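Aromatic amino acid exporter YddG (PDB 5I20) exports amino acids of many kinds, among them threonine, methionine, lysine and glutamate, across the bacterial inner membrane, binding them in a large central cavity. Local coordinates at residues 100-105 with 243-248; 106-111 with 163-168. All coordinates share one frame; numbering follows the deposited sequence.

From the N terminus, the chain first reaches 100-105 and then, directly after it, 106-111. Both lie on helix 101-108. Contact 2 closes the shorter loop, when helix 150-169 brings 163-168 back against 106-111. The chain then runs on to 243-248, which returns to 100-105 and closes contact 1. Contact 2 is therefore nested inside the loop of contact 1. Helix 101-108 is tied to helix 150-169 by contact 2 and to the break between helices 237-243 and 246-258 by contact 1. The contact centres are about 11 Å apart. They join directly where Ile105 packs on Ser167, and both touch the same bound monoolein.

Contact 1. Residues 100-105 with 243-248; sequences LWPLLI and LSYAAP. With OLC ((2R)-2,3-dihydroxypropyl (9Z)-octadec-9-enoate), chain G.
Tyr245 lays its ring across Pro102, and the two side chains cross at about a right angle. The first torsion sets CG of Tyr245 beside the backbone N, anti to the carbonyl carbon (chi1 -77°). Beyond CB, CG is at the limit of contact with Pro102 CB. CD2 lies nearest that same proline CB, and CD1 nearest Pro102 CG. Further out, CE2 comes 3.5 Å from Pro102 CB, and CE1, on the other side of the ring, 3.5 Å from Pro102 CG. CZ meets both. Pro102 CB sits over the face, 3.6 Å from the ring centroid of Tyr245 and 18° off the normal, a CH-pi contact. At the tip, OH of Tyr245 takes a weak hydrogen bond from Leu103 N (3.4 Å, 138°) and touches Leu103 CB. The hydroxyl also bonds to Tyr99 O, so the tip is held at the join between helices 91-98 and 101-108.

Ser244 meets the far end of the Trp101 indole. Its OG and CB lie against CH2 and CZ3, with OG 3.3 Å from Trp101 CH2 and oblique to the ring. OG is hydrogen-bonded to Leu240 O of helix 237-243. The indole of Trp101 is layered between Pro102 CD on one face and monoolein C10 on the other, 3.5 Å above the plane. Ile105 CD1 lies in plane at its edge. Leu129 and Thr132 of helix 119-136 also touch Tyr245. The contact joins two interrupted transmembrane helices of the EamA fold at their breaks, and the lipid tail against Trp101 probably lies in the central substrate cavity.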
# COMPACT_ATOMS: atom_id res chain seq x y z
N LEU A 100 -7.85 -3.13 -6.08
CA LEU A 100 -9.12 -3.44 -5.46
C LEU A 100 -8.97 -3.42 -3.94
O LEU A 100 -9.97 -3.41 -3.22
CB LEU A 100 -9.63 -4.81 -5.91
CG LEU A 100 -10.27 -4.87 -7.30
CD1 LEU A 100 -10.48 -6.30 -7.75
CD2 LEU A 100 -11.59 -4.11 -7.29
N TRP A 101 -7.73 -3.39 -3.46
CA TRP A 101 -7.49 -3.50 -2.02
C TRP A 101 -8.09 -2.38 -1.15
O TRP A 101 -8.45 -2.63 -0.01
CB TRP A 101 -5.99 -3.65 -1.71
CG TRP A 101 -5.09 -2.45 -1.89
CD1 TRP A 101 -4.28 -2.19 -2.97
CD2 TRP A 101 -4.85 -1.38 -0.96
NE1 TRP A 101 -3.59 -1.02 -2.77
CE2 TRP A 101 -3.91 -0.51 -1.55
CE3 TRP A 101 -5.35 -1.07 0.31
CZ2 TRP A 101 -3.46 0.65 -0.91
CZ3 TRP A 101 -4.90 0.09 0.95
CH2 TRP A 101 -3.96 0.93 0.33
N PRO A 102 -8.20 -1.14 -1.68
CA PRO A 102 -8.85 -0.18 -0.78
C PRO A 102 -10.33 -0.49 -0.58
O PRO A 102 -10.83 -0.33 0.54
CB PRO A 102 -8.66 1.16 -1.51
CG PRO A 102 -7.45 0.96 -2.36
CD PRO A 102 -7.55 -0.47 -2.82
N LEU A 103 -11.02 -0.93 -1.63
CA LEU A 103 -12.42 -1.33 -1.52
C LEU A 103 -12.57 -2.52 -0.57
O LEU A 103 -13.51 -2.60 0.21
CB LEU A 103 -12.99 -1.66 -2.90
CG LEU A 103 -14.43 -2.19 -2.96
CD1 LEU A 103 -15.41 -1.17 -2.39
CD2 LEU A 103 -14.80 -2.55 -4.40
N LEU A 104 -11.62 -3.45 -0.65
CA LEU A 104 -11.65 -4.64 0.18
C LEU A 104 -11.53 -4.30 1.66
O LEU A 104 -12.21 -4.89 2.50
CB LEU A 104 -10.53 -5.61 -0.23
CG LEU A 104 -10.70 -6.27 -1.60
CD1 LEU A 104 -9.53 -7.18 -1.92
CD2 LEU A 104 -12.01 -7.04 -1.65
N ILE A 105 -10.65 -3.35 1.98
CA ILE A 105 -10.51 -2.88 3.35
C ILE A 105 -11.82 -2.29 3.88
O ILE A 105 -12.24 -2.59 5.00
CB ILE A 105 -9.37 -1.84 3.47
CG1 ILE A 105 -8.01 -2.52 3.34
CG2 ILE A 105 -9.46 -1.08 4.79
CD1 ILE A 105 -6.83 -1.59 3.49
N LEU A 243 -9.78 6.67 1.61
CA LEU A 243 -8.72 7.64 1.32
C LEU A 243 -7.55 7.03 0.56
O LEU A 243 -6.77 7.75 -0.06
CB LEU A 243 -8.22 8.26 2.62
CG LEU A 243 -9.23 9.13 3.37
CD1 LEU A 243 -8.66 9.59 4.70
CD2 LEU A 243 -9.65 10.32 2.52
N SER A 244 -7.42 5.71 0.59
CA SER A 244 -6.31 5.05 -0.09
C SER A 244 -6.37 5.23 -1.62
O SER A 244 -5.34 5.22 -2.28
CB SER A 244 -6.27 3.56 0.26
OG SER A 244 -5.83 3.38 1.60
N TYR A 245 -7.56 5.44 -2.17
CA TYR A 245 -7.67 5.73 -3.61
C TYR A 245 -7.13 7.12 -3.96
O TYR A 245 -7.19 7.53 -5.12
CB TYR A 245 -9.11 5.59 -4.10
CG TYR A 245 -9.53 4.16 -4.29
CD1 TYR A 245 -8.80 3.31 -5.11
CD2 TYR A 245 -10.65 3.65 -3.64
CE1 TYR A 245 -9.18 1.99 -5.28
CE2 TYR A 245 -11.03 2.34 -3.80
CZ TYR A 245 -10.29 1.51 -4.62
OH TYR A 245 -10.67 0.20 -4.79
N ALA A 246 -6.63 7.86 -2.98
CA ALA A 246 -5.96 9.12 -3.28
C ALA A 246 -4.56 8.86 -3.82
O ALA A 246 -4.01 9.69 -4.54
CB ALA A 246 -5.91 10.01 -2.05
N ALA A 247 -3.99 7.71 -3.47
CA ALA A 247 -2.62 7.39 -3.86
C ALA A 247 -2.39 7.37 -5.38
O ALA A 247 -1.41 7.96 -5.84
CB ALA A 247 -2.20 6.05 -3.25
N PRO A 248 -3.28 6.72 -6.17
CA PRO A 248 -3.06 6.79 -7.62
C PRO A 248 -3.15 8.21 -8.18
O PRO A 248 -2.38 8.56 -9.07
CB PRO A 248 -4.17 5.92 -8.19
CG PRO A 248 -4.50 4.97 -7.09
CD PRO A 248 -4.37 5.78 -5.84
C10 OLC G . -0.07 -0.96 -0.50
C9 OLC G . 1.10 -0.29 0.15
C11 OLC G . 0.12 -2.32 -1.09
C8 OLC G . 2.43 -0.96 0.17
C16 OLC G . 0.14 -1.46 -6.07
C12 OLC G . -0.83 -2.50 -2.23
C7 OLC G . 3.32 -0.39 -0.87
C15 OLC G . 0.41 -2.78 -5.45
C13 OLC G . -0.25 -3.48 -3.20
C6 OLC G . 4.66 -1.04 -0.80
C14 OLC G . -0.74 -3.18 -4.57
C5 OLC G . 4.97 -1.69 -2.11
C4 OLC G . 6.43 -1.99 -2.19
C3 OLC G . 6.77 -2.45 -3.57
C2 OLC G . 8.26 -2.54 -3.71

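Contact 2. Residues 106-111 with 163-168. With OLC ((2R)-2,3-dihydroxypropyl (9Z)-octadec-9-enoate), chain G.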
# COMPACT_ATOMS: atom_id res chain seq x y z
N VAL A 106 -12.46 -1.46 3.06
CA VAL A 106 -13.75 -0.88 3.43
C VAL A 106 -14.77 -1.97 3.71
O VAL A 106 -15.43 -1.96 4.75
CB VAL A 106 -14.29 0.07 2.33
CG1 VAL A 106 -15.69 0.54 2.68
CG2 VAL A 106 -13.36 1.26 2.14
N LEU A 107 -14.88 -2.92 2.79
CA LEU A 107 -15.81 -4.04 2.94
C LEU A 107 -15.44 -4.93 4.14
O LEU A 107 -16.32 -5.33 4.90
CB LEU A 107 -15.86 -4.87 1.66
CG LEU A 107 -16.46 -4.17 0.43
CD1 LEU A 107 -16.34 -5.03 -0.82
CD2 LEU A 107 -17.92 -3.79 0.69
N PHE A 108 -14.16 -5.22 4.31
CA PHE A 108 -13.73 -6.11 5.39
C PHE A 108 -13.80 -5.44 6.76
O PHE A 108 -13.76 -6.12 7.79
CB PHE A 108 -12.31 -6.63 5.13
CG PHE A 108 -12.19 -7.52 3.92
CD1 PHE A 108 -13.31 -8.08 3.33
CD2 PHE A 108 -10.95 -7.79 3.36
CE1 PHE A 108 -13.20 -8.89 2.21
CE2 PHE A 108 -10.83 -8.60 2.25
CZ PHE A 108 -11.96 -9.15 1.67
N SER A 109 -13.90 -4.12 6.79
CA SER A 109 -13.97 -3.39 8.05
C SER A 109 -15.29 -3.64 8.76
O SER A 109 -15.43 -3.36 9.96
CB SER A 109 -13.77 -1.88 7.83
OG SER A 109 -14.87 -1.32 7.15
N ALA A 110 -16.26 -4.17 8.03
CA ALA A 110 -17.57 -4.50 8.61
C ALA A 110 -17.46 -5.68 9.57
O ALA A 110 -18.36 -5.90 10.38
CB ALA A 110 -18.57 -4.80 7.50
N PHE A 111 -16.37 -6.43 9.48
CA PHE A 111 -16.15 -7.57 10.38
C PHE A 111 -15.56 -7.12 11.71
O PHE A 111 -15.47 -7.91 12.65
CB PHE A 111 -15.24 -8.61 9.72
CG PHE A 111 -15.82 -9.25 8.50
CD1 PHE A 111 -17.20 -9.30 8.30
CD2 PHE A 111 -15.00 -9.82 7.54
CE1 PHE A 111 -17.74 -9.89 7.17
CE2 PHE A 111 -15.53 -10.42 6.41
CZ PHE A 111 -16.90 -10.46 6.23
N TRP A 163 -3.09 -8.11 1.52
CA TRP A 163 -2.82 -6.79 2.07
C TRP A 163 -4.05 -6.22 2.79
O TRP A 163 -3.92 -5.59 3.84
CB TRP A 163 -2.37 -5.83 0.97
CG TRP A 163 -2.26 -4.41 1.45
CD1 TRP A 163 -3.10 -3.38 1.15
CD2 TRP A 163 -1.25 -3.87 2.32
NE1 TRP A 163 -2.68 -2.23 1.78
CE2 TRP A 163 -1.55 -2.51 2.50
CE3 TRP A 163 -0.13 -4.41 2.96
CZ2 TRP A 163 -0.76 -1.67 3.29
CZ3 TRP A 163 0.65 -3.58 3.74
CH2 TRP A 163 0.33 -2.22 3.90
N SER A 164 -5.23 -6.44 2.21
CA SER A 164 -6.47 -5.98 2.83
C SER A 164 -6.75 -6.68 4.15
O SER A 164 -7.20 -6.06 5.11
CB SER A 164 -7.66 -6.20 1.89
OG SER A 164 -7.53 -5.41 0.72
N VAL A 165 -6.50 -7.98 4.19
CA VAL A 165 -6.73 -8.74 5.41
C VAL A 165 -5.69 -8.35 6.45
O VAL A 165 -6.03 -8.10 7.60
CB VAL A 165 -6.71 -10.26 5.16
CG1 VAL A 165 -6.62 -11.03 6.47
CG2 VAL A 165 -7.94 -10.68 4.38
N TYR A 166 -4.43 -8.25 6.03
CA TYR A 166 -3.37 -7.77 6.91
C TYR A 166 -3.72 -6.43 7.56
O TYR A 166 -3.52 -6.24 8.76
CB TYR A 166 -2.05 -7.64 6.15
CG TYR A 166 -1.00 -6.88 6.91
CD1 TYR A 166 -0.27 -7.49 7.92
CD2 TYR A 166 -0.75 -5.54 6.64
CE1 TYR A 166 0.69 -6.79 8.64
CE2 TYR A 166 0.20 -4.83 7.35
CZ TYR A 166 0.92 -5.46 8.35
OH TYR A 166 1.87 -4.76 9.05
N SER A 167 -4.24 -5.51 6.75
CA SER A 167 -4.58 -4.18 7.23
C SER A 167 -5.73 -4.20 8.23
O SER A 167 -5.63 -3.63 9.32
CB SER A 167 -4.94 -3.27 6.06
OG SER A 167 -3.85 -3.11 5.17
N VAL A 168 -6.83 -4.84 7.85
CA VAL A 168 -8.00 -4.92 8.71
C VAL A 168 -7.72 -5.74 9.97
O VAL A 168 -8.14 -5.37 11.06
CB VAL A 168 -9.20 -5.53 7.95
CG1 VAL A 168 -10.37 -5.80 8.89
CG2 VAL A 168 -9.63 -4.61 6.81
C10 OLC G . -0.07 -0.96 -0.50
C9 OLC G . 1.10 -0.29 0.15
C11 OLC G . 0.12 -2.32 -1.09
C8 OLC G . 2.43 -0.96 0.17
C16 OLC G . 0.14 -1.46 -6.07
C12 OLC G . -0.83 -2.50 -2.23
C7 OLC G . 3.32 -0.39 -0.87
C15 OLC G . 0.41 -2.78 -5.45
C13 OLC G . -0.25 -3.48 -3.20
C6 OLC G . 4.66 -1.04 -0.80
C14 OLC G . -0.74 -3.18 -4.57
C5 OLC G . 4.97 -1.69 -2.11
C4 OLC G . 6.43 -1.99 -2.19
C3 OLC G . 6.77 -2.45 -3.57
C2 OLC G . 8.26 -2.54 -3.71
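The Phe108 ring is met obliquely by Ser164 and Val165, while the Trp163 indole takes no part in that meeting and lies against the lipid. Monoolein C10 lies on one face of Trp163, 3.6 Å above the plane and offset toward the rim. Ser167 OG lies over the opposite face. Trp163 also packs edge-to-face with Trp101 and stacks on Trp228. An alanine at Trp163 would probably leave the lipid tail without one of the two indoles it lies on, and Trp228 without its stack.

Phe108 carries the contact between the helices. Its CG, anti to the carbonyl carbon (chi1 -65°), lies closer than CB to Ser164 and Val165. CD2 touches Ser164 CB at 3.9 Å, and CE2 reaches Val165 CG2 at 4.1 Å. Both methyls of Val168 meet Phe108: CG2 packs on its CB at 3.8 Å, and CG1 on its O at 3.6 Å. Ser164 OG lies within hydrogen-bonding distance of two carbonyls, Ala160 O and Trp101 O, which must share its one hydrogen. Trp163 O is gripped by Ser167 N and Ser167 OG from opposite faces of its plane, with OG at 2.8 Å. This is apolar helix-helix packing near the cytoplasmic ends of two transmembrane helices, in the wall of the basket-shaped DMT fold.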